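Local coordinates for putative metal resistance protein (Proteus mirabilis, PDB 6C29) that primes the disulfide isomerase ScsC, probably by keeping its cysteines reduced, through the periplasmic N-terminal tandem immunoglobulin-fold domain of the membrane protein ScsB, at residues Tyr45-Gly50 with Tyr184-Gln189; Val54-Asn59 with Thr110-Ser115; Gln166-Leu171 with His204-Val209; Gly190-Ile195 with Asp210-Trp215. All blocks are in the same frame, centred on the assembly; numbering follows the deposited sequence.

Interaction 1. Residues Tyr45-Gly50 with Tyr184-Gln189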
loop_
_atom_site.group_PDB
_atom_site.type_symbol
_atom_site.label_atom_id
_atom_site.label_comp_id
_atom_site.label_asym_id
_atom_site.label_seq_id
_atom_site.Cartn_x
_atom_site.Cartn_y
_atom_site.Cartn_z
ATOM N N TYR A 45 3.685 0.059 -6.977
ATOM C CA TYR A 45 3.028 1.174 -6.316
ATOM C C TYR A 45 2.219 0.786 -5.105
ATOM O O TYR A 45 1.754 -0.326 -4.953
ATOM C CB TYR A 45 2.101 1.846 -7.289
ATOM C CG TYR A 45 2.719 2.494 -8.497
ATOM C CD1 TYR A 45 3.109 3.822 -8.471
ATOM C CD2 TYR A 45 2.853 1.790 -9.673
ATOM C CE1 TYR A 45 3.631 4.447 -9.606
ATOM C CE2 TYR A 45 3.357 2.392 -10.803
ATOM C CZ TYR A 45 3.740 3.729 -10.759
ATOM O OH TYR A 45 4.235 4.330 -11.886
ATOM N N TRP A 46 2.042 1.778 -4.251
ATOM C CA TRP A 46 1.167 1.692 -3.100
ATOM C C TRP A 46 -0.272 1.941 -3.515
ATOM O O TRP A 46 -0.542 2.261 -4.675
ATOM C CB TRP A 46 1.638 2.717 -2.075
ATOM C CG TRP A 46 1.056 2.679 -0.689
ATOM C CD1 TRP A 46 0.891 1.597 0.103
ATOM C CD2 TRP A 46 0.624 3.809 0.080
ATOM N NE1 TRP A 46 0.364 1.967 1.320
ATOM C CE2 TRP A 46 0.202 3.322 1.329
ATOM C CE3 TRP A 46 0.550 5.187 -0.165
ATOM C CZ2 TRP A 46 -0.290 4.135 2.327
ATOM C CZ3 TRP A 46 0.058 6.007 0.860
ATOM C CH2 TRP A 46 -0.337 5.467 2.086
ATOM N N ARG A 47 -1.183 1.862 -2.558
ATOM C CA ARG A 47 -2.599 2.082 -2.878
ATOM C C ARG A 47 -2.880 3.495 -3.385
ATOM O O ARG A 47 -3.837 3.702 -4.137
ATOM C CB ARG A 47 -3.465 1.790 -1.657
ATOM C CG ARG A 47 -3.232 2.708 -0.503
ATOM C CD ARG A 47 -4.082 2.313 0.695
ATOM N NE ARG A 47 -3.822 3.276 1.743
ATOM C CZ ARG A 47 -3.520 2.986 2.999
ATOM N NH1 ARG A 47 -3.498 1.704 3.424
ATOM N NH2 ARG A 47 -3.257 3.964 3.841
ATOM N N SER A 48 -2.084 4.467 -2.941
ATOM C CA SER A 48 -2.080 5.841 -3.447
ATOM C C SER A 48 -0.743 6.070 -4.132
ATOM O O SER A 48 0.251 6.358 -3.501
ATOM C CB SER A 48 -2.283 6.850 -2.321
ATOM O OG SER A 48 -3.607 6.717 -1.799
ATOM N N PRO A 49 -0.703 5.889 -5.437
ATOM C CA PRO A 49 0.584 5.788 -6.116
ATOM C C PRO A 49 1.288 7.107 -6.314
ATOM O O PRO A 49 2.505 7.111 -6.534
ATOM C CB PRO A 49 0.198 5.188 -7.459
ATOM C CG PRO A 49 -1.190 5.641 -7.684
ATOM C CD PRO A 49 -1.840 5.660 -6.342
ATOM N N GLY A 50 0.531 8.197 -6.242
ATOM C CA GLY A 50 1.005 9.502 -6.640
ATOM C C GLY A 50 0.630 9.749 -8.099
ATOM O O GLY A 50 0.135 8.860 -8.812
ATOM N N TYR A 184 3.284 9.165 4.444
ATOM C CA TYR A 184 2.754 8.724 3.162
ATOM C C TYR A 184 1.263 8.948 3.190
ATOM O O TYR A 184 0.564 8.365 3.998
ATOM C CB TYR A 184 3.084 7.254 2.938
ATOM C CG TYR A 184 4.547 6.982 3.175
ATOM C CD1 TYR A 184 5.476 7.273 2.205
ATOM C CD2 TYR A 184 4.981 6.441 4.353
ATOM C CE1 TYR A 184 6.831 7.065 2.416
ATOM C CE2 TYR A 184 6.326 6.200 4.590
ATOM C CZ TYR A 184 7.258 6.510 3.615
ATOM O OH TYR A 184 8.603 6.273 3.818
ATOM N N LEU A 185 0.763 9.807 2.308
ATOM C CA LEU A 185 -0.642 10.228 2.378
ATOM C C LEU A 185 -1.498 9.695 1.244
ATOM O O LEU A 185 -1.033 9.554 0.125
ATOM C CB LEU A 185 -0.731 11.761 2.395
ATOM C CG LEU A 185 -0.132 12.432 3.623
ATOM C CD1 LEU A 185 1.177 13.105 3.312
ATOM C CD2 LEU A 185 -1.079 13.405 4.156
ATOM N N ASP A 186 -2.772 9.426 1.559
ATOM C CA ASP A 186 -3.809 9.077 0.604
ATOM C C ASP A 186 -4.624 10.326 0.257
ATOM O O ASP A 186 -5.396 10.803 1.098
ATOM C CB ASP A 186 -4.747 8.019 1.189
ATOM C CG ASP A 186 -4.012 6.747 1.607
ATOM O OD1 ASP A 186 -3.638 5.976 0.712
ATOM O OD2 ASP A 186 -3.841 6.513 2.807
ATOM N N PRO A 187 -4.499 10.854 -0.965
ATOM C CA PRO A 187 -5.294 12.050 -1.299
ATOM C C PRO A 187 -6.753 11.724 -1.533
ATOM O O PRO A 187 -7.097 10.603 -1.961
ATOM C CB PRO A 187 -4.630 12.580 -2.576
ATOM C CG PRO A 187 -3.943 11.397 -3.193
ATOM C CD PRO A 187 -3.634 10.410 -2.077
ATOM N N PRO A 188 -7.638 12.695 -1.250
ATOM C CA PRO A 188 -9.035 12.493 -1.632
ATOM C C PRO A 188 -9.176 12.376 -3.131
ATOM O O PRO A 188 -8.308 12.833 -3.879
ATOM C CB PRO A 188 -9.741 13.756 -1.107
ATOM C CG PRO A 188 -8.845 14.327 -0.091
ATOM C CD PRO A 188 -7.439 13.969 -0.535
ATOM N N GLN A 189 -10.257 11.743 -3.563
ATOM C CA GLN A 189 -10.539 11.583 -4.977
ATOM C C GLN A 189 -10.510 12.940 -5.664
ATOM O O GLN A 189 -11.063 13.909 -5.163
ATOM C CB GLN A 189 -11.901 10.906 -5.152
ATOM C CG GLN A 189 -12.296 10.562 -6.578
ATOM C CD GLN A 189 -13.691 9.950 -6.648
ATOM O OE1 GLN A 189 -14.296 9.635 -5.620
ATOM N NE2 GLN A 189 -14.218 9.806 -7.858
#
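Arg47 and Ser48 close on the carboxylate of Asp186, joining a loop of the first immunoglobulin-like domain to the end of strand 182-186 in the second. The guanidinium approaches side-on in a salt bridge and grips one oxygen with each of two nitrogens. NH2 reaches Asp186 OD2 at 2.8 Å on its syn lone pair, and NE reaches Asp186 OD1 at 2.9 Å, 30° out of the carboxylate plane. Ser48 OG donates to Asp186 OD1 at 2.6 Å through the anti lone pair, so OD1 accepts two bonds across the interface. A short serine suits this place because its hydroxyl lies close to the backbone, where Asp186 OD1 arrives.

Trp46 backs the site with one apolar contact, CZ3 to Tyr184 CB at 3.9 Å; its CH2 lies 3.6 Å from Tyr184 O, and Asp186 OD1 lies over one face of the indole. Arg47 CG sits over the centre of that ring, and the arginine chain then runs extended as far as NE, a length that lets it cross the domain boundary.

A second shell positions the pair: Ser228 OG also bonds Asp186 OD2, and Gln239 OE1 takes Arg47 NH2. Gln85 NE2 bridges Ser48 O and Leu185 O, one carbonyl from each domain. Pro187 lies on the far side of the carboxylate from the guanidinium, its CD 3.7 Å from Ser48 OG.

Interaction 2. Residues Val54-Asn59 with Thr110-Ser115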
loop_
_atom_site.group_PDB
_atom_site.type_symbol
_atom_site.label_atom_id
_atom_site.label_comp_id
_atom_site.label_asym_id
_atom_site.label_seq_id
_atom_site.Cartn_x
_atom_site.Cartn_y
_atom_site.Cartn_z
ATOM N N VAL A 54 -0.374 3.732 -10.978
ATOM C CA VAL A 54 -1.574 2.913 -10.861
ATOM C C VAL A 54 -1.327 1.860 -9.768
ATOM O O VAL A 54 -0.293 1.198 -9.782
ATOM C CB VAL A 54 -1.897 2.206 -12.195
ATOM C CG1 VAL A 54 -3.164 1.409 -12.045
ATOM C CG2 VAL A 54 -1.984 3.247 -13.330
ATOM N N ALA A 55 -2.234 1.737 -8.814
ATOM C CA ALA A 55 -2.077 0.725 -7.768
ATOM C C ALA A 55 -2.244 -0.673 -8.372
ATOM O O ALA A 55 -3.105 -0.878 -9.226
ATOM C CB ALA A 55 -3.074 0.918 -6.658
ATOM N N PRO A 56 -1.420 -1.642 -7.935
ATOM C CA PRO A 56 -1.685 -3.027 -8.377
ATOM C C PRO A 56 -3.025 -3.508 -7.858
ATOM O O PRO A 56 -3.489 -3.070 -6.809
ATOM C CB PRO A 56 -0.546 -3.835 -7.762
ATOM C CG PRO A 56 -0.040 -2.993 -6.638
ATOM C CD PRO A 56 -0.274 -1.557 -7.012
ATOM N N GLU A 57 -3.657 -4.422 -8.594
ATOM C CA GLU A 57 -4.934 -4.978 -8.157
ATOM C C GLU A 57 -5.137 -6.371 -8.732
ATOM O O GLU A 57 -4.505 -6.716 -9.722
ATOM C CB GLU A 57 -6.085 -4.059 -8.564
ATOM C CG GLU A 57 -6.337 -3.995 -10.045
ATOM C CD GLU A 57 -7.530 -3.113 -10.376
ATOM O OE1 GLU A 57 -7.936 -2.310 -9.505
ATOM O OE2 GLU A 57 -8.109 -3.279 -11.470
ATOM N N ILE A 58 -6.024 -7.147 -8.108
ATOM C CA ILE A 58 -6.403 -8.454 -8.606
ATOM C C ILE A 58 -7.902 -8.466 -8.827
ATOM O O ILE A 58 -8.675 -8.046 -7.958
ATOM C CB ILE A 58 -6.036 -9.605 -7.640
ATOM C CG1 ILE A 58 -4.526 -9.722 -7.478
ATOM C CG2 ILE A 58 -6.580 -10.933 -8.175
ATOM C CD1 ILE A 58 -4.097 -10.675 -6.368
ATOM N N ASN A 59 -8.297 -9.008 -9.969
ATOM C CA ASN A 59 -9.699 -9.284 -10.250
ATOM C C ASN A 59 -9.888 -10.789 -10.293
ATOM O O ASN A 59 -9.306 -11.486 -11.131
ATOM C CB ASN A 59 -10.097 -8.598 -11.544
ATOM C CG ASN A 59 -10.083 -7.065 -11.403
ATOM O OD1 ASN A 59 -11.014 -6.473 -10.847
ATOM N ND2 ASN A 59 -9.019 -6.419 -11.894
ATOM N N THR A 110 -3.322 -7.349 -12.253
ATOM C CA THR A 110 -2.782 -6.304 -13.113
ATOM C C THR A 110 -1.690 -5.622 -12.310
ATOM O O THR A 110 -1.965 -4.831 -11.385
ATOM C CB THR A 110 -3.836 -5.324 -13.557
ATOM O OG1 THR A 110 -4.865 -6.037 -14.288
ATOM C CG2 THR A 110 -3.197 -4.220 -14.438
ATOM N N LEU A 111 -0.451 -5.991 -12.602
ATOM C CA LEU A 111 0.693 -5.464 -11.893
ATOM C C LEU A 111 1.201 -4.226 -12.573
ATOM O O LEU A 111 1.490 -4.228 -13.773
ATOM C CB LEU A 111 1.823 -6.488 -11.818
ATOM C CG LEU A 111 3.063 -6.010 -11.058
ATOM C CD1 LEU A 111 2.778 -5.868 -9.588
ATOM C CD2 LEU A 111 4.176 -7.040 -11.286
ATOM N N SER A 112 1.287 -3.142 -11.824
ATOM C CA SER A 112 1.924 -1.944 -12.304
ATOM C C SER A 112 3.380 -1.903 -11.883
ATOM O O SER A 112 3.716 -2.178 -10.707
ATOM C CB SER A 112 1.200 -0.742 -11.754
ATOM O OG SER A 112 1.082 -0.949 -10.360
ATOM N N THR A 113 4.260 -1.615 -12.827
ATOM C CA THR A 113 5.670 -1.455 -12.517
ATOM C C THR A 113 6.100 -0.164 -13.160
ATOM O O THR A 113 5.549 0.251 -14.195
ATOM C CB THR A 113 6.527 -2.655 -12.992
ATOM O OG1 THR A 113 6.334 -2.897 -14.390
ATOM C CG2 THR A 113 6.159 -3.947 -12.202
ATOM N N CYS A 114 7.094 0.460 -12.570
ATOM C CA CYS A 114 7.558 1.748 -13.043
ATOM C C CYS A 114 9.059 1.911 -12.999
ATOM O O CYS A 114 9.698 1.561 -12.018
ATOM C CB CYS A 114 6.928 2.852 -12.222
ATOM S SG CYS A 114 7.562 4.486 -12.664
ATOM N N SER A 115 9.606 2.471 -14.062
ATOM C CA SER A 115 10.980 2.896 -14.017
ATOM C C SER A 115 10.925 4.415 -14.250
ATOM O O SER A 115 11.026 5.195 -13.294
ATOM C CB SER A 115 11.818 2.102 -15.028
ATOM O OG SER A 115 13.215 2.305 -14.861
HETATM O O HOH W 1 -3.077 -2.170 -11.720
HETATM O O HOH W 2 -6.985 -3.760 -13.662
HETATM O O HOH W 3 -6.821 -7.579 -13.151
#
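Thr110, Ser112 and Pro56 carry the contact by which the chain enters strand 57-60 along the edge of strand 104-114. Thr110 pairs with Glu57 as an antiparallel hydrogen-bonded pair. Its amide N is 2.9 Å from Glu57 O, and the return bond, Glu57 N to Thr110 O, is longer at 3.3 Å. Thr110 O is shared: the CA of Pro56 makes a CH...O contact with it, and a water joins it to Ala55 O. The threonine hydroxyl meets Glu57 only indirectly, since one water links Thr110 OG1 to Glu57 OE2 and another links it to Asn59 ND2; directly, OG1 bonds Asp122.

Pro56 has no amide hydrogen to offer, which suits a residue just ahead of the paired strand. It contributes carbon instead, CB lying 4.3 Å from Leu111 CD1 and CD 3.7 Å from Ser112 OG.

At Ser112 a side chain takes over from backbone pairing. OG stands between the backbone N and the carbonyl carbon (chi1 50°), from where it donates to Val54 O at 2.6 Å, tilted 27° from the carbonyl plane. A small hydroxyl residue fits here, bonding the loop backbone while its CB packs beside Val54 CB.

The pairing makes 57-60 an outer strand of a three-stranded antiparallel sheet, with 104-114 in the middle and 118-128 beyond. Pro56 leans on Thr44 of strand 43-45 and on Trp71, and Ile58 reaches Leu34 of strand 30-38 in the facing sheet.

Interaction 3. Residues Gln166-Leu171 with His204-Val209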
loop_
_atom_site.group_PDB
_atom_site.type_symbol
_atom_site.label_atom_id
_atom_site.label_comp_id
_atom_site.label_asym_id
_atom_site.label_seq_id
_atom_site.Cartn_x
_atom_site.Cartn_y
_atom_site.Cartn_z
ATOM N N GLN A 166 -3.201 24.311 0.926
ATOM C CA GLN A 166 -2.128 23.708 1.710
ATOM C C GLN A 166 -2.689 22.998 2.935
ATOM O O GLN A 166 -3.419 23.596 3.740
ATOM C CB GLN A 166 -1.149 24.777 2.148
ATOM C CG GLN A 166 0.035 24.269 2.907
ATOM C CD GLN A 166 0.919 25.411 3.319
ATOM O OE1 GLN A 166 1.526 26.070 2.477
ATOM N NE2 GLN A 166 0.952 25.695 4.613
ATOM N N LEU A 167 -2.358 21.718 3.064
ATOM C CA LEU A 167 -2.724 20.923 4.228
ATOM C C LEU A 167 -1.621 20.961 5.245
ATOM O O LEU A 167 -0.458 20.734 4.895
ATOM C CB LEU A 167 -2.993 19.489 3.807
ATOM C CG LEU A 167 -3.243 18.433 4.884
ATOM C CD1 LEU A 167 -4.551 18.663 5.544
ATOM C CD2 LEU A 167 -3.211 17.023 4.245
ATOM N N THR A 168 -1.964 21.270 6.494
ATOM C CA THR A 168 -1.002 21.232 7.588
ATOM C C THR A 168 -1.441 20.233 8.635
ATOM O O THR A 168 -2.611 20.205 9.009
ATOM C CB THR A 168 -0.824 22.603 8.258
ATOM O OG1 THR A 168 -0.336 23.540 7.293
ATOM C CG2 THR A 168 0.165 22.510 9.420
ATOM N N LEU A 169 -0.501 19.420 9.121
ATOM C CA LEU A 169 -0.730 18.449 10.179
ATOM C C LEU A 169 0.161 18.727 11.370
ATOM O O LEU A 169 1.301 19.170 11.217
ATOM C CB LEU A 169 -0.431 17.019 9.724
ATOM C CG LEU A 169 -0.954 16.507 8.395
ATOM C CD1 LEU A 169 -0.519 15.033 8.162
ATOM C CD2 LEU A 169 -2.430 16.646 8.324
ATOM N N SER A 170 -0.360 18.396 12.546
ATOM C CA SER A 170 0.407 18.436 13.770
ATOM C C SER A 170 0.224 17.098 14.449
ATOM O O SER A 170 -0.905 16.700 14.721
ATOM C CB SER A 170 -0.055 19.591 14.657
ATOM O OG SER A 170 0.404 19.430 15.981
ATOM N N LEU A 171 1.331 16.389 14.660
ATOM C CA LEU A 171 1.320 15.021 15.162
ATOM C C LEU A 171 2.164 14.928 16.410
ATOM O O LEU A 171 3.337 15.300 16.409
ATOM C CB LEU A 171 1.848 14.044 14.104
ATOM C CG LEU A 171 1.180 14.137 12.736
ATOM C CD1 LEU A 171 1.838 13.206 11.745
ATOM C CD2 LEU A 171 -0.288 13.779 12.829
ATOM N N HIS A 204 6.901 16.723 18.830
ATOM C CA HIS A 204 6.030 17.411 17.899
ATOM C C HIS A 204 6.537 17.311 16.472
ATOM O O HIS A 204 7.693 17.643 16.171
ATOM C CB HIS A 204 5.895 18.873 18.316
ATOM C CG HIS A 204 5.103 19.704 17.371
ATOM N ND1 HIS A 204 3.754 19.523 17.160
ATOM C CD2 HIS A 204 5.487 20.702 16.542
ATOM C CE1 HIS A 204 3.342 20.379 16.239
ATOM N NE2 HIS A 204 4.372 21.107 15.852
ATOM N N LEU A 205 5.658 16.824 15.598
ATOM C CA LEU A 205 5.927 16.749 14.169
ATOM C C LEU A 205 4.932 17.601 13.382
ATOM O O LEU A 205 3.728 17.393 13.491
ATOM C CB LEU A 205 5.859 15.291 13.732
ATOM C CG LEU A 205 5.978 14.980 12.233
ATOM C CD1 LEU A 205 7.269 15.431 11.677
ATOM C CD2 LEU A 205 5.813 13.498 11.976
ATOM N N SER A 206 5.440 18.549 12.612
ATOM C CA SER A 206 4.627 19.380 11.746
ATOM C C SER A 206 4.837 18.938 10.304
ATOM O O SER A 206 5.965 18.661 9.886
ATOM C CB SER A 206 4.983 20.859 11.916
ATOM O OG SER A 206 4.217 21.664 11.038
ATOM N N VAL A 207 3.752 18.860 9.552
ATOM C CA VAL A 207 3.770 18.458 8.168
ATOM C C VAL A 207 3.026 19.465 7.326
ATOM O O VAL A 207 1.923 19.873 7.695
ATOM C CB VAL A 207 3.099 17.086 7.984
ATOM C CG1 VAL A 207 3.243 16.596 6.578
ATOM C CG2 VAL A 207 3.670 16.048 8.972
ATOM N N THR A 208 3.598 19.886 6.213
ATOM C CA THR A 208 2.845 20.694 5.274
ATOM C C THR A 208 2.888 20.024 3.913
ATOM O O THR A 208 3.914 19.463 3.496
ATOM C CB THR A 208 3.378 22.133 5.199
ATOM O OG1 THR A 208 4.633 22.151 4.519
ATOM C CG2 THR A 208 3.552 22.702 6.608
ATOM N N VAL A 209 1.734 20.034 3.246
ATOM C CA VAL A 209 1.533 19.368 1.957
ATOM C C VAL A 209 0.785 20.327 1.014
ATOM O O VAL A 209 -0.287 20.815 1.360
ATOM C CB VAL A 209 0.696 18.068 2.121
ATOM C CG1 VAL A 209 0.558 17.371 0.796
ATOM C CG2 VAL A 209 1.321 17.149 3.149
HETATM O O HOH W 4 1.827 21.903 12.081
#
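Leu169 and Val207 sit side by side at the middle of an antiparallel pair of strands, pointing the same way, with their CB atoms 3.9 Å apart. The leucine has CG anti to the carbonyl carbon (chi1 -47°), and both its CG and CD1 lie close to the branched CB of the valine. The beta-branch makes Val207 a broad, low bump, and the leucine chain rests against its flank. Next along, the CD1 methyl of Leu171 settles into the hollow between Leu205 CD2, 4.0 Å away, and Val207 CG2, 4.4 Å away. At the other end Leu167 and Val209 touch mainly through their CB atoms, at 4.3 Å. Leucines and valines suit this side because they fill the interior without polar needs.

Thr168 and Thr208 lie together on the reverse side, as do Ser170 and Ser206. All four are modelled in two conformers, so their finer contacts are doubtful; small hydroxyl residues are at home on this more accessible surface. Between the strands, backbone bonds run in reciprocal pairs, for instance Leu167 N to Val209 O and Val209 N to Leu167 O, both at 2.8 Å.

Across the interior, Leu227 of strand 226-233 packs on Leu167 and Leu169, and Phe229 on Leu169 and Leu171. Two central strands with one apolar and one polar face, closed by a second sheet, are characteristic of the immunoglobulin-like beta sandwich.

Interaction 4. Residues Gly190-Ile195 with Asp210-Trp215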
loop_
_atom_site.group_PDB
_atom_site.type_symbol
_atom_site.label_atom_id
_atom_site.label_comp_id
_atom_site.label_asym_id
_atom_site.label_seq_id
_atom_site.Cartn_x
_atom_site.Cartn_y
_atom_site.Cartn_z
ATOM N N GLY A 190 -9.783 13.015 -6.765
ATOM C CA GLY A 190 -9.716 14.231 -7.544
ATOM C C GLY A 190 -8.566 15.131 -7.143
ATOM O O GLY A 190 -8.289 16.116 -7.825
HETATM N N MSE A 191 -7.907 14.813 -6.030
HETATM C CA MSE A 191 -6.855 15.681 -5.491
HETATM C C MSE A 191 -5.469 15.059 -5.632
HETATM O O MSE A 191 -5.316 13.837 -5.639
HETATM C CB MSE A 191 -7.102 15.996 -4.018
HETATM C CG MSE A 191 -8.480 16.509 -3.721
HETATM SE SE MSE A 191 -8.825 18.193 -4.631
HETATM C CE MSE A 191 -10.728 18.333 -4.205
ATOM N N LEU A 192 -4.473 15.932 -5.748
ATOM C CA LEU A 192 -3.079 15.542 -5.756
ATOM C C LEU A 192 -2.382 16.178 -4.570
ATOM O O LEU A 192 -2.593 17.370 -4.294
ATOM C CB LEU A 192 -2.392 15.998 -7.041
ATOM C CG LEU A 192 -2.996 15.517 -8.355
ATOM C CD1 LEU A 192 -2.220 16.109 -9.519
ATOM C CD2 LEU A 192 -2.993 14.002 -8.391
ATOM N N TYR A 193 -1.550 15.397 -3.893
ATOM C CA TYR A 193 -0.694 15.917 -2.837
ATOM C C TYR A 193 0.749 16.040 -3.297
ATOM O O TYR A 193 1.262 15.169 -3.949
ATOM C CB TYR A 193 -0.759 15.018 -1.614
ATOM C CG TYR A 193 -1.984 15.128 -0.776
ATOM C CD1 TYR A 193 -2.891 16.161 -0.930
ATOM C CD2 TYR A 193 -2.233 14.180 0.176
ATOM C CE1 TYR A 193 -4.027 16.238 -0.107
ATOM C CE2 TYR A 193 -3.336 14.243 0.991
ATOM C CZ TYR A 193 -4.224 15.259 0.851
ATOM O OH TYR A 193 -5.320 15.257 1.691
ATOM N N GLY A 194 1.394 17.129 -2.941
ATOM C CA GLY A 194 2.805 17.281 -3.204
ATOM C C GLY A 194 3.685 16.532 -2.220
ATOM O O GLY A 194 3.186 15.736 -1.399
ATOM N N ILE A 195 5.004 16.757 -2.309
ATOM C CA ILE A 195 5.977 16.129 -1.416
ATOM C C ILE A 195 5.794 16.715 -0.006
ATOM O O ILE A 195 5.914 17.937 0.165
ATOM C CB ILE A 195 7.413 16.353 -1.906
ATOM C CG1 ILE A 195 7.541 15.829 -3.345
ATOM C CG2 ILE A 195 8.392 15.689 -0.974
ATOM C CD1 ILE A 195 8.855 16.198 -3.979
ATOM N N ASP A 210 1.356 20.631 -0.149
ATOM C CA ASP A 210 0.649 21.405 -1.165
ATOM C C ASP A 210 -0.381 20.520 -1.850
ATOM O O ASP A 210 -0.125 19.350 -2.117
ATOM C CB ASP A 210 1.609 21.963 -2.218
ATOM C CG ASP A 210 2.542 23.020 -1.661
ATOM O OD1 ASP A 210 2.130 23.758 -0.734
ATOM O OD2 ASP A 210 3.697 23.090 -2.144
ATOM N N VAL A 211 -1.559 21.070 -2.079
ATOM C CA VAL A 211 -2.648 20.331 -2.696
ATOM C C VAL A 211 -3.082 20.959 -4.015
ATOM O O VAL A 211 -3.150 22.186 -4.134
ATOM C CB VAL A 211 -3.858 20.247 -1.734
ATOM C CG1 VAL A 211 -4.928 19.323 -2.304
ATOM C CG2 VAL A 211 -3.430 19.774 -0.372
ATOM N N THR A 212 -3.340 20.121 -5.016
ATOM C CA THR A 212 -3.937 20.594 -6.261
ATOM C C THR A 212 -5.059 19.652 -6.699
ATOM O O THR A 212 -5.185 18.540 -6.189
ATOM C CB THR A 212 -2.916 20.714 -7.412
ATOM O OG1 THR A 212 -2.465 19.417 -7.810
ATOM C CG2 THR A 212 -1.728 21.582 -7.014
ATOM N N ASP A 213 -5.870 20.094 -7.655
ATOM C CA ASP A 213 -6.811 19.197 -8.299
ATOM C C ASP A 213 -6.053 18.333 -9.295
ATOM O O ASP A 213 -4.831 18.457 -9.421
ATOM C CB ASP A 213 -7.945 19.987 -8.974
ATOM C CG ASP A 213 -7.460 20.935 -10.078
ATOM O OD1 ASP A 213 -6.334 20.797 -10.596
ATOM O OD2 ASP A 213 -8.235 21.843 -10.432
ATOM N N ASP A 214 -6.770 17.474 -10.014
ATOM C CA ASP A 214 -6.127 16.529 -10.929
ATOM C C ASP A 214 -5.381 17.200 -12.079
ATOM O O ASP A 214 -4.669 16.519 -12.816
ATOM C CB ASP A 214 -7.150 15.557 -11.535
ATOM C CG ASP A 214 -7.500 14.394 -10.613
ATOM O OD1 ASP A 214 -6.648 13.947 -9.808
ATOM O OD2 ASP A 214 -8.642 13.906 -10.725
ATOM N N TRP A 215 -5.554 18.509 -12.260
ATOM C CA TRP A 215 -4.911 19.182 -13.384
ATOM C C TRP A 215 -3.818 20.166 -12.971
ATOM O O TRP A 215 -3.316 20.916 -13.805
ATOM C CB TRP A 215 -5.958 19.896 -14.227
ATOM C CG TRP A 215 -6.992 18.933 -14.743
ATOM C CD1 TRP A 215 -6.887 18.110 -15.833
ATOM C CD2 TRP A 215 -8.303 18.723 -14.208
ATOM N NE1 TRP A 215 -8.046 17.387 -15.990
ATOM C CE2 TRP A 215 -8.932 17.749 -15.009
ATOM C CE3 TRP A 215 -9.004 19.260 -13.126
ATOM C CZ2 TRP A 215 -10.228 17.303 -14.758
ATOM C CZ3 TRP A 215 -10.288 18.814 -12.879
ATOM C CH2 TRP A 215 -10.887 17.847 -13.691
HETATM O O HOH W 5 4.133 19.881 -0.608
#
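The open end of the beta hairpin formed by strands 191-201 and 204-213 is built here, where Leu192 and Thr212 form an antiparallel hydrogen-bonded pair. Leu192 N donates to Thr212 O at 2.7 Å in a nearly straight bond (172°), and Thr212 N returns one to Leu192 O. Gly194 N to Asp210 O, at 2.8 Å, adds a third rung.

Tyr193 and Val211 run side by side on one surface. The CG2 methyl of Val211 is 3.6 Å from Tyr193 CE1, approaching obliquely, while CG1 lies in the ring plane at the edge. A chi2 of -13° brings CD1 of the tyrosine beside the valine too. Such a flat ring suits the place, as it can meet Val211 along one side and Leu167 and Pro188 elsewhere.

The opposite surface carries Leu192, whose CB rests 3.5 Å from Thr212 OG1. That hydroxyl donates to the next carbonyl of its own segment, Asp213 O, which Leu192 CD1 also touches.

Beyond the pairing, Asp213 OD1 accepts from Trp215 N at 2.9 Å in an Asx turn and also bonds Asp217 N. Gly190 has a positive phi, at which a CB would press on the carbonyl O of Gln189; the carboxylate of Asp214 lies beside it, OD2 3.4 Å from Gly190 CA. Backbone bonds thus hold the strands together, while the nearby aspartates probably give this surface end of the hairpin a negative character.

Interaction 2 belongs to the first immunoglobulin-like domain, interactions 3 and 4 to the second, and interaction 1 bridges them. Along the chain, interaction 2 is nested inside the loop that interaction 1 closes, interactions 1 and 4 are in series, and the segments of interaction 3 alternate with those of both. Tyr45 connects interactions 1 and 2, whose centres are 13 Å apart, packing on Val54, Pro56 and Ser112. On the other side, Leu185 reaches Leu167 and Val209 of interaction 3 as well as Tyr193 of interaction 4. Interactions 3 and 4 share strand 204-213 in one four-stranded sheet. Interactions 2 and 3, about 30 Å between centres, do not touch; interaction 1 lies between and touches both.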